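Local coordinates for protein beta-lactamase (Sebaldella termitidis, PDB 6N1N) that probably hydrolyses beta-lactam antibiotics to substituted beta-amino acids, as a class D enzyme expected to act through a serine acyl-ester intermediate, at residues Y30-W35 with K210-F215; K88-R93 with A100-M105; E198-Y203 with A217-N222. All coordinates share one frame; numbering follows the deposited sequence. Where two conformers were deposited one is given.

Interaction 1 (Y30-W35 with K210-F215); sequences YKNKIW and KENVYF
Y30 and V213 are joined through their backbones, Y30 N donating to V213 O over 2.9 Å. Residues 30-32 already have helical backbone angles as the chain turns, and K31 N bonds not to a strand carbonyl but to the side-chain amide oxygen of N212, OD1. The segment 210-215, meanwhile, runs from a loop into the strand 212-222.

The turn links two neighbouring strands of the central sheet, 22-29 and 34-37, and it leads into strand 34-37 through a G1 beta bulge, K33 and I34 both facing D29. The contact therefore fastens a turn between strands to the N-terminal part of strand 212-222, on the other side of strand 22-29 from 34-37. D29 also accepts from both N32 ND2 and N212 ND2.

N212 OD1 takes K31 N at 2.9 Å and V213 N of its own strand at 2.7 Å, the two donors reaching it from opposite faces of the amide plane, so both backbones help fix the rotation of the group. K31 passes obliquely over this amide, with CB 3.2 Å from N212 OD1; a bend at chi3 (75°) turns CE, and NZ beyond it donates to E211 O over 3.1 Å from above the carbonyl plane. On the apolar side the side chains of Y30 and F215 lie side by side, their ring planes at 57°, neither stacked nor edge-to-face; Y30 CD1 is 3.7 Å from F215 CE2, while Y30 CB sits at the edge of the F215 ring, in its plane. The phenol end of Y30 leads away to E159, to which its OH is hydrogen-bonded.

Interaction 2 (K88-R93 with A100-M105); sequences KDLNLR and ALWFYM
F103 sets the edge of its ring against the backbone of 90-92, with L92 and Y104 to one side and L90 and W102 to the other. With CG anti to its own backbone N (chi1 173°), the ring presents its edge to L90 O, which lies near the ring plane 3.2 Å from F103 CE1. Further round the rim, F103 CZ is 3.5 Å from L92 CA. The L92 side chain crosses F103 at about a right angle and brings CD1 to 3.7 Å from F103 CE2; the same methyl reaches the phenol end of Y104, 3.5 Å from Y104 OH. No hydrogen bond spans the segments.

W102 CG stands between the backbone N and the carbonyl carbon, the crowded position (chi1 75°), and the ring edge meets K88 O, 3.3 Å from W102 CZ2 and near the ring plane. L90 crosses this indole obliquely, and its CD1 lies 3.7 Å from W102 NE1, whose hydrogen bond goes to W86 O. That methyl is pressed to 3.4 Å from A100 CB, tighter than usual for carbons.

By sequence, A100 and L101 appear to occupy the last two positions of the S-x-V motif of class D enzymes, with leucine replacing the usual valine. N91 and A100 stand at the N-caps of helices 92-98 and 101-108, and N91 OD1 caps E94 N. The side chain of Y104 comes about 7 Å from that of S51, the predicted nucleophile. Helix 56-63 packs alongside, with S58 bonded to Y104 OH and F61 touching F103, while I175 of helix 166-175 meets L92.

Interaction 3 (E198-Y203 with A217-N222); sequences ENIIWY and AVRIIN
W202 and R219 pair side by side in this antiparallel contact. The indole has CG anti to its carbonyl carbon, whereas R219 has CG anti to the backbone N (chi1 -170°), and the two side chains then run in the same direction. R219 CD rides over the W202 six-membered ring, 3.6 Å from its centroid and 11° off the normal, a CH-pi contact. Beyond it the arginine bends at chi3 (59°), turning NE. NH1 arrives 3.5 Å from W202 CH2, but the guanidinium is well inclined to the indole and does not stack on it. I200 lies beside the same arginine, pointing the same way, its CG2 3.7 Å from R219 CD.

The two strands belong to the hairpin 198-209/212-222 in the central sheet of the serine beta-lactamase fold. N199-N222, I201-I220 and Y203-V218 are hydrogen-bonded pairs, each with two backbone bonds; I200-I221 and W202-R219 are the non-hydrogen-bonded pairs between them. From the next strand, 184-195, T190 touches Y203 and G191 is backbone-bonded to W202, both apparently of the KTG motif. The side chain of W202 lies about 8 Å from that of the predicted nucleophile S51.

On the opposite face I201 CB stands 4.0 Å from I220 CB. Nearer the strand ends, N199 and N222 point the same way, N199 ND2 3.8 Å from N222 ND2. Helix 228-245 packs over this face, reaching I201 with R235 and V218 with T239. At the start of 198-203, E198 OE2 comes 3.5 Å from I221 CG2. The polar ends are held from outside: W202 NE1 donates to L48 O, R219 NH2 to I45 O and N222 ND2 to S224 O, while N199 OD1 accepts from R194 and E198 OE1 forms a salt bridge to R47.

From the N terminus, the chain first passes 30-35, the turn between two strands of the sheet, and its partner 210-215 comes after 174 intervening residues. Within the long loop that interaction 1 closes lies interaction 2, a short closure around helix 92-98 in the helical part, with its centre 33 Å from that of interaction 1. Interaction 3 follows interaction 2 in series but crosses interaction 1: 198-203 opens before 210-215 arrives and 217-222 closes after it. Interactions 1 and 3 share strand 212-222, one in its N-terminal part, where it meets the turn after strand 22-29, the other along its later part, where it pairs with 198-209.

Interaction 1 (Y30-W35 with K210-F215)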
loop_
_atom_site.group_PDB
_atom_site.type_symbol
_atom_site.label_atom_id
_atom_site.label_comp_id
_atom_site.label_asym_id
_atom_site.label_seq_id
_atom_site.Cartn_x
_atom_site.Cartn_y
_atom_site.Cartn_z
ATOM N N TYR A 30 -1.397 -8.372 -15.349
ATOM C CA TYR A 30 -2.339 -7.479 -16.019
ATOM C C TYR A 30 -2.571 -7.863 -17.475
ATOM O O TYR A 30 -3.722 -7.952 -17.932
ATOM C CB TYR A 30 -1.801 -6.046 -15.904
ATOM C CG TYR A 30 -2.674 -4.997 -16.533
ATOM C CD1 TYR A 30 -3.795 -4.514 -15.879
ATOM C CD2 TYR A 30 -2.361 -4.472 -17.767
ATOM C CE1 TYR A 30 -4.600 -3.536 -16.466
ATOM C CE2 TYR A 30 -3.152 -3.490 -18.346
ATOM C CZ TYR A 30 -4.258 -3.033 -17.694
ATOM O OH TYR A 30 -5.032 -2.085 -18.296
ATOM N N LYS A 31 -1.491 -8.067 -18.231
ATOM C CA LYS A 31 -1.627 -8.375 -19.649
ATOM C C LYS A 31 -2.390 -9.681 -19.864
ATOM O O LYS A 31 -3.274 -9.773 -20.738
ATOM C CB LYS A 31 -0.242 -8.445 -20.282
ATOM C CG LYS A 31 -0.209 -8.933 -21.695
ATOM C CD LYS A 31 1.138 -8.662 -22.329
ATOM C CE LYS A 31 2.184 -9.607 -21.835
ATOM N NZ LYS A 31 3.510 -9.322 -22.493
ATOM N N ASN A 32 -2.068 -10.703 -19.076
ATOM C CA ASN A 32 -2.666 -12.020 -19.237
ATOM C C ASN A 32 -3.929 -12.231 -18.409
ATOM O O ASN A 32 -4.608 -13.244 -18.611
ATOM C CB ASN A 32 -1.629 -13.088 -18.894
ATOM C CG ASN A 32 -0.463 -13.070 -19.851
ATOM O OD1 ASN A 32 -0.651 -13.174 -21.087
ATOM N ND2 ASN A 32 0.748 -12.936 -19.324
ATOM N N LYS A 33 -4.260 -11.292 -17.521
ATOM C CA LYS A 33 -5.411 -11.398 -16.621
ATOM C C LYS A 33 -5.357 -12.691 -15.799
ATOM O O LYS A 33 -6.276 -13.514 -15.799
ATOM C CB LYS A 33 -6.723 -11.283 -17.414
ATOM C CG LYS A 33 -6.804 -10.053 -18.277
ATOM C CD LYS A 33 -8.212 -9.894 -18.857
ATOM C CE LYS A 33 -8.380 -8.574 -19.595
ATOM N NZ LYS A 33 -7.644 -8.572 -20.874
ATOM N N ILE A 34 -4.262 -12.858 -15.055
ATOM C CA ILE A 34 -4.070 -14.045 -14.227
ATOM C C ILE A 34 -3.893 -13.640 -12.770
ATOM O O ILE A 34 -3.012 -12.834 -12.442
ATOM C CB ILE A 34 -2.865 -14.880 -14.709
ATOM C CG1 ILE A 34 -3.125 -15.391 -16.131
ATOM C CG2 ILE A 34 -2.609 -16.034 -13.767
ATOM C CD1 ILE A 34 -1.926 -16.054 -16.753
ATOM N N TRP A 35 -4.725 -14.235 -11.898
ATOM C CA TRP A 35 -4.566 -14.121 -10.454
ATOM C C TRP A 35 -3.683 -15.255 -9.942
ATOM O O TRP A 35 -3.941 -16.430 -10.226
ATOM C CB TRP A 35 -5.927 -14.173 -9.748
ATOM C CG TRP A 35 -6.738 -12.923 -9.891
ATOM C CD1 TRP A 35 -7.645 -12.652 -10.874
ATOM C CD2 TRP A 35 -6.716 -11.767 -9.040
ATOM N NE1 TRP A 35 -8.192 -11.412 -10.692
ATOM C CE2 TRP A 35 -7.633 -10.837 -9.585
ATOM C CE3 TRP A 35 -6.022 -11.427 -7.876
ATOM C CZ2 TRP A 35 -7.887 -9.613 -8.987
ATOM C CZ3 TRP A 35 -6.264 -10.206 -7.299
ATOM C CH2 TRP A 35 -7.190 -9.309 -7.845
ATOM N N LYS A 210 8.810 -6.891 -18.038
ATOM C CA LYS A 210 8.521 -7.921 -19.047
ATOM C C LYS A 210 7.370 -7.524 -19.961
ATOM O O LYS A 210 6.500 -8.346 -20.277
ATOM C CB LYS A 210 8.222 -9.275 -18.391
ATOM C CG LYS A 210 9.388 -9.874 -17.610
ATOM C CD LYS A 210 9.081 -11.303 -17.196
ATOM C CE LYS A 210 9.274 -12.280 -18.346
ATOM N NZ LYS A 210 8.725 -13.632 -18.020
ATOM N N GLU A 211 7.358 -6.261 -20.393
ATOM C CA GLU A 211 6.265 -5.711 -21.196
ATOM C C GLU A 211 4.921 -6.077 -20.580
ATOM O O GLU A 211 3.995 -6.518 -21.254
ATOM C CB GLU A 211 6.364 -6.173 -22.652
ATOM C CG GLU A 211 7.512 -5.527 -23.421
ATOM C CD GLU A 211 7.557 -5.935 -24.895
ATOM O OE1 GLU A 211 7.787 -7.134 -25.178
ATOM O OE2 GLU A 211 7.352 -5.057 -25.765
ATOM N N ASN A 212 4.818 -5.852 -19.277
ATOM C CA ASN A 212 3.638 -6.240 -18.524
ATOM C C ASN A 212 3.604 -5.405 -17.261
ATOM O O ASN A 212 4.509 -4.598 -16.992
ATOM C CB ASN A 212 3.700 -7.732 -18.196
ATOM C CG ASN A 212 2.352 -8.351 -17.927
ATOM O OD1 ASN A 212 1.357 -7.680 -17.630
ATOM N ND2 ASN A 212 2.330 -9.664 -17.984
ATOM N N VAL A 213 2.556 -5.617 -16.472
ATOM C CA VAL A 213 2.421 -5.035 -15.141
ATOM C C VAL A 213 1.932 -6.136 -14.209
ATOM O O VAL A 213 0.970 -6.842 -14.522
ATOM C CB VAL A 213 1.429 -3.861 -15.085
ATOM C CG1 VAL A 213 1.530 -3.130 -13.741
ATOM C CG2 VAL A 213 1.675 -2.906 -16.189
ATOM N N TYR A 214 2.556 -6.245 -13.045
ATOM C CA TYR A 214 2.162 -7.206 -12.020
ATOM C C TYR A 214 1.776 -6.429 -10.763
ATOM O O TYR A 214 2.627 -5.816 -10.107
ATOM C CB TYR A 214 3.279 -8.212 -11.730
ATOM C CG TYR A 214 3.717 -8.953 -12.970
ATOM C CD1 TYR A 214 3.137 -10.173 -13.337
ATOM C CD2 TYR A 214 4.670 -8.407 -13.831
ATOM C CE1 TYR A 214 3.504 -10.813 -14.482
ATOM C CE2 TYR A 214 5.045 -9.053 -14.986
ATOM C CZ TYR A 214 4.470 -10.246 -15.309
ATOM O OH TYR A 214 4.883 -10.879 -16.446
ATOM N N PHE A 215 0.482 -6.469 -10.434
ATOM C CA PHE A 215 -0.016 -5.886 -9.193
ATOM C C PHE A 215 0.157 -6.875 -8.062
ATOM O O PHE A 215 0.019 -8.082 -8.261
ATOM C CB PHE A 215 -1.482 -5.501 -9.374
ATOM C CG PHE A 215 -1.683 -4.458 -10.438
ATOM C CD1 PHE A 215 -1.698 -3.125 -10.103
ATOM C CD2 PHE A 215 -1.756 -4.800 -11.777
ATOM C CE1 PHE A 215 -1.823 -2.166 -11.073
ATOM C CE2 PHE A 215 -1.884 -3.843 -12.743
ATOM C CZ PHE A 215 -1.928 -2.520 -12.406
#

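Interaction 2 (K88-R93 with A100-M105)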
loop_
_atom_site.group_PDB
_atom_site.type_symbol
_atom_site.label_atom_id
_atom_site.label_comp_id
_atom_site.label_asym_id
_atom_site.label_seq_id
_atom_site.Cartn_x
_atom_site.Cartn_y
_atom_site.Cartn_z
ATOM N N LYS A 88 11.381 17.620 10.643
ATOM C CA LYS A 88 11.622 18.752 9.756
ATOM C C LYS A 88 10.367 18.976 8.927
ATOM O O LYS A 88 9.499 18.106 8.858
ATOM C CB LYS A 88 12.811 18.499 8.837
ATOM C CG LYS A 88 12.667 17.263 7.992
ATOM C CD LYS A 88 13.933 16.966 7.199
ATOM C CE LYS A 88 13.888 15.567 6.595
ATOM N NZ LYS A 88 14.880 15.367 5.494
ATOM N N ASP A 89 10.280 20.153 8.300
ATOM C CA ASP A 89 9.209 20.378 7.338
ATOM C C ASP A 89 9.317 19.310 6.253
ATOM O O ASP A 89 10.422 18.932 5.841
ATOM C CB ASP A 89 9.302 21.773 6.719
ATOM C CG ASP A 89 9.036 22.895 7.717
ATOM O OD1 ASP A 89 8.562 22.641 8.857
ATOM O OD2 ASP A 89 9.310 24.056 7.343
ATOM N N LEU A 90 8.168 18.802 5.802
ATOM C CA LEU A 90 8.138 17.754 4.798
ATOM C C LEU A 90 7.132 18.084 3.713
ATOM O O LEU A 90 6.052 18.607 3.991
ATOM C CB LEU A 90 7.761 16.385 5.409
ATOM C CG LEU A 90 8.656 15.780 6.476
ATOM C CD1 LEU A 90 8.023 14.544 7.111
ATOM C CD2 LEU A 90 10.016 15.397 5.896
ATOM N N ASN A 91 7.484 17.753 2.480
ATOM C CA ASN A 91 6.542 17.770 1.380
ATOM C C ASN A 91 5.970 16.368 1.160
ATOM O O ASN A 91 6.363 15.391 1.803
ATOM C CB ASN A 91 7.198 18.338 0.117
ATOM C CG ASN A 91 8.357 17.497 -0.389
ATOM O OD1 ASN A 91 8.311 16.267 -0.380
ATOM N ND2 ASN A 91 9.417 18.176 -0.844
ATOM N N LEU A 92 5.009 16.274 0.235
ATOM C CA LEU A 92 4.303 15.007 0.017
ATOM C C LEU A 92 5.249 13.896 -0.423
ATOM O O LEU A 92 5.103 12.742 0.008
ATOM C CB LEU A 92 3.202 15.203 -1.020
ATOM C CG LEU A 92 2.336 14.010 -1.364
ATOM C CD1 LEU A 92 1.383 13.653 -0.226
ATOM C CD2 LEU A 92 1.552 14.283 -2.627
ATOM N N ARG A 93 6.202 14.205 -1.305
ATOM C CA ARG A 93 7.147 13.184 -1.746
ATOM C C ARG A 93 7.925 12.612 -0.567
ATOM O O ARG A 93 8.080 11.393 -0.440
ATOM C CB ARG A 93 8.109 13.748 -2.788
ATOM C CG ARG A 93 9.048 12.676 -3.336
ATOM C CD ARG A 93 10.072 13.245 -4.299
ATOM N NE ARG A 93 9.461 13.869 -5.466
ATOM C CZ ARG A 93 9.108 13.210 -6.565
ATOM N NH1 ARG A 93 9.267 11.895 -6.638
ATOM N NH2 ARG A 93 8.568 13.864 -7.576
ATOM N N ALA A 100 5.806 9.391 6.976
ATOM C CA ALA A 100 5.651 10.378 8.050
ATOM C C ALA A 100 4.178 10.527 8.415
ATOM O O ALA A 100 3.436 11.290 7.794
ATOM C CB ALA A 100 6.254 11.715 7.642
ATOM N N LEU A 101 3.753 9.797 9.451
ATOM C CA LEU A 101 2.355 9.821 9.853
ATOM C C LEU A 101 1.889 11.236 10.152
ATOM O O LEU A 101 0.780 11.616 9.769
ATOM C CB LEU A 101 2.143 8.909 11.064
ATOM C CG LEU A 101 0.706 8.892 11.595
ATOM C CD1 LEU A 101 -0.319 8.333 10.596
ATOM C CD2 LEU A 101 0.667 8.105 12.902
ATOM N N TRP A 102 2.728 12.059 10.806
ATOM C CA TRP A 102 2.257 13.379 11.218
ATOM C C TRP A 102 1.779 14.213 10.032
ATOM O O TRP A 102 0.806 14.972 10.156
ATOM C CB TRP A 102 3.328 14.136 12.019
ATOM C CG TRP A 102 4.547 14.737 11.263
ATOM C CD1 TRP A 102 5.827 14.235 11.261
ATOM C CD2 TRP A 102 4.594 15.936 10.474
ATOM N NE1 TRP A 102 6.656 15.041 10.517
ATOM C CE2 TRP A 102 5.925 16.096 10.029
ATOM C CE3 TRP A 102 3.645 16.904 10.112
ATOM C CZ2 TRP A 102 6.323 17.168 9.235
ATOM C CZ3 TRP A 102 4.042 17.953 9.324
ATOM C CH2 TRP A 102 5.363 18.079 8.883
ATOM N N PHE A 103 2.433 14.078 8.875
ATOM C CA PHE A 103 2.077 14.851 7.699
ATOM C C PHE A 103 0.697 14.459 7.199
ATOM O O PHE A 103 -0.131 15.332 6.894
ATOM C CB PHE A 103 3.156 14.639 6.634
ATOM C CG PHE A 103 2.874 15.244 5.272
ATOM C CD1 PHE A 103 3.582 16.358 4.838
ATOM C CD2 PHE A 103 1.984 14.640 4.383
ATOM C CE1 PHE A 103 3.387 16.880 3.576
ATOM C CE2 PHE A 103 1.769 15.181 3.108
ATOM C CZ PHE A 103 2.468 16.290 2.718
ATOM N N TYR A 104 0.412 13.158 7.162
ATOM C CA TYR A 104 -0.903 12.708 6.715
ATOM C C TYR A 104 -1.992 13.007 7.736
ATOM O O TYR A 104 -3.110 13.363 7.352
ATOM C CB TYR A 104 -0.820 11.233 6.346
ATOM C CG TYR A 104 -0.070 11.052 5.044
ATOM C CD1 TYR A 104 -0.717 11.160 3.822
ATOM C CD2 TYR A 104 1.299 10.800 5.036
ATOM C CE1 TYR A 104 -0.022 11.013 2.601
ATOM C CE2 TYR A 104 1.998 10.646 3.844
ATOM C CZ TYR A 104 1.333 10.748 2.626
ATOM O OH TYR A 104 2.044 10.592 1.446
HETATM N N MSE A 105 -1.699 12.865 9.029
HETATM C CA MSE A 105 -2.658 13.257 10.074
HETATM C C MSE A 105 -2.997 14.749 9.992
HETATM O O MSE A 105 -4.162 15.141 10.116
HETATM C CB MSE A 105 -2.112 12.915 11.462
HETATM C CG MSE A 105 -1.908 11.429 11.671
HETATM SE SE MSE A 105 -1.336 11.008 13.506
HETATM C CE MSE A 105 0.346 11.935 13.575
#

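Interaction 3 (E198-Y203 with A217-N222)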
loop_
_atom_site.group_PDB
_atom_site.type_symbol
_atom_site.label_atom_id
_atom_site.label_comp_id
_atom_site.label_asym_id
_atom_site.label_seq_id
_atom_site.Cartn_x
_atom_site.Cartn_y
_atom_site.Cartn_z
ATOM N N GLU A 198 -2.141 -10.495 16.538
ATOM C CA GLU A 198 -1.535 -10.704 15.237
ATOM C C GLU A 198 -0.960 -9.399 14.698
ATOM O O GLU A 198 -1.696 -8.428 14.488
ATOM C CB GLU A 198 -2.565 -11.279 14.271
ATOM C CG GLU A 198 -3.091 -12.636 14.716
ATOM C CD GLU A 198 -4.027 -13.232 13.716
ATOM O OE1 GLU A 198 -5.056 -12.594 13.394
ATOM O OE2 GLU A 198 -3.720 -14.333 13.234
ATOM N N ASN A 199 0.350 -9.389 14.461
ATOM C CA ASN A 199 0.982 -8.294 13.733
ATOM C C ASN A 199 0.725 -8.465 12.239
ATOM O O ASN A 199 0.853 -9.563 11.701
ATOM C CB ASN A 199 2.482 -8.275 13.989
ATOM C CG ASN A 199 2.819 -8.039 15.453
ATOM O OD1 ASN A 199 2.308 -7.127 16.066
ATOM N ND2 ASN A 199 3.693 -8.867 16.004
ATOM N N ILE A 200 0.374 -7.362 11.585
ATOM C CA ILE A 200 -0.031 -7.322 10.190
ATOM C C ILE A 200 1.011 -6.486 9.439
ATOM O O ILE A 200 1.190 -5.304 9.739
ATOM C CB ILE A 200 -1.434 -6.707 10.017
ATOM C CG1 ILE A 200 -2.463 -7.312 10.979
ATOM C CG2 ILE A 200 -1.877 -6.795 8.538
ATOM C CD1 ILE A 200 -2.635 -8.756 10.864
ATOM N N ILE A 201 1.678 -7.094 8.461
ATOM C CA ILE A 201 2.735 -6.425 7.721
ATOM C C ILE A 201 2.403 -6.512 6.236
ATOM O O ILE A 201 2.440 -7.598 5.645
ATOM C CB ILE A 201 4.122 -7.024 8.022
ATOM C CG1 ILE A 201 4.397 -6.908 9.544
ATOM C CG2 ILE A 201 5.175 -6.346 7.194
ATOM C CD1 ILE A 201 5.657 -7.645 9.994
ATOM N N TRP A 202 2.114 -5.357 5.635
ATOM C CA TRP A 202 1.796 -5.225 4.231
ATOM C C TRP A 202 2.995 -4.759 3.402
ATOM O O TRP A 202 3.807 -3.951 3.832
ATOM C CB TRP A 202 0.732 -4.162 4.005
ATOM C CG TRP A 202 -0.640 -4.300 4.540
ATOM C CD1 TRP A 202 -1.129 -3.795 5.712
ATOM C CD2 TRP A 202 -1.757 -4.811 3.828
ATOM N NE1 TRP A 202 -2.485 -4.030 5.792
ATOM C CE2 TRP A 202 -2.890 -4.640 4.635
ATOM C CE3 TRP A 202 -1.903 -5.426 2.589
ATOM C CZ2 TRP A 202 -4.149 -5.084 4.244
ATOM C CZ3 TRP A 202 -3.143 -5.862 2.212
ATOM C CH2 TRP A 202 -4.255 -5.663 3.018
ATOM N N TYR A 203 2.994 -5.191 2.146
ATOM C CA TYR A 203 3.727 -4.527 1.071
ATOM C C TYR A 203 2.846 -4.650 -0.175
ATOM O O TYR A 203 2.557 -5.767 -0.638
ATOM C CB TYR A 203 5.111 -5.158 0.890
ATOM C CG TYR A 203 6.030 -4.375 -0.013
ATOM C CD1 TYR A 203 6.304 -3.035 0.226
ATOM C CD2 TYR A 203 6.620 -4.975 -1.109
ATOM C CE1 TYR A 203 7.134 -2.314 -0.622
ATOM C CE2 TYR A 203 7.485 -4.260 -1.929
ATOM C CZ TYR A 203 7.720 -2.948 -1.694
ATOM O OH TYR A 203 8.557 -2.266 -2.547
ATOM N N ALA A 217 -0.068 -7.709 -3.563
ATOM C CA ALA A 217 -0.387 -7.385 -2.182
ATOM C C ALA A 217 0.146 -8.534 -1.341
ATOM O O ALA A 217 -0.357 -9.651 -1.413
ATOM C CB ALA A 217 -1.891 -7.186 -1.965
ATOM N N VAL A 218 1.214 -8.254 -0.619
ATOM C CA VAL A 218 1.812 -9.178 0.323
ATOM C C VAL A 218 1.326 -8.766 1.699
ATOM O O VAL A 218 1.329 -7.577 2.043
ATOM C CB VAL A 218 3.348 -9.123 0.239
ATOM C CG1 VAL A 218 3.980 -9.822 1.443
ATOM C CG2 VAL A 218 3.835 -9.724 -1.035
ATOM N N ARG A 219 0.859 -9.725 2.477
ATOM C CA ARG A 219 0.404 -9.401 3.819
ATOM C C ARG A 219 0.815 -10.528 4.745
ATOM O O ARG A 219 0.242 -11.629 4.712
ATOM C CB ARG A 219 -1.092 -9.151 3.879
ATOM C CG ARG A 219 -1.482 -8.590 5.222
ATOM C CD ARG A 219 -2.953 -8.320 5.340
ATOM N NE ARG A 219 -3.782 -9.505 5.143
ATOM C CZ ARG A 219 -5.094 -9.463 4.916
ATOM N NH1 ARG A 219 -5.756 -8.293 4.851
ATOM N NH2 ARG A 219 -5.745 -10.603 4.739
ATOM N N ILE A 220 1.769 -10.216 5.594
ATOM C CA ILE A 220 2.346 -11.143 6.542
ATOM C C ILE A 220 1.572 -11.047 7.837
ATOM O O ILE A 220 1.276 -9.941 8.317
ATOM C CB ILE A 220 3.829 -10.805 6.773
ATOM C CG1 ILE A 220 4.594 -11.008 5.462
ATOM C CG2 ILE A 220 4.420 -11.608 7.929
ATOM C CD1 ILE A 220 5.958 -10.376 5.473
ATOM N N ILE A 221 1.236 -12.203 8.398
ATOM C CA ILE A 221 0.658 -12.297 9.727
ATOM C C ILE A 221 1.715 -12.926 10.616
ATOM O O ILE A 221 2.258 -13.984 10.290
ATOM C CB ILE A 221 -0.632 -13.133 9.745
ATOM C CG1 ILE A 221 -1.632 -12.610 8.720
ATOM C CG2 ILE A 221 -1.212 -13.169 11.160
ATOM C CD1 ILE A 221 -2.064 -11.179 8.951
ATOM N N ASN A 222 2.026 -12.265 11.714
ATOM C CA ASN A 222 3.087 -12.714 12.590
ATOM C C ASN A 222 2.608 -12.581 14.018
ATOM O O ASN A 222 2.225 -11.489 14.443
ATOM C CB ASN A 222 4.350 -11.893 12.383
ATOM C CG ASN A 222 5.390 -12.206 13.397
ATOM O OD1 ASN A 222 5.689 -13.388 13.656
ATOM N ND2 ASN A 222 5.950 -11.169 14.005
#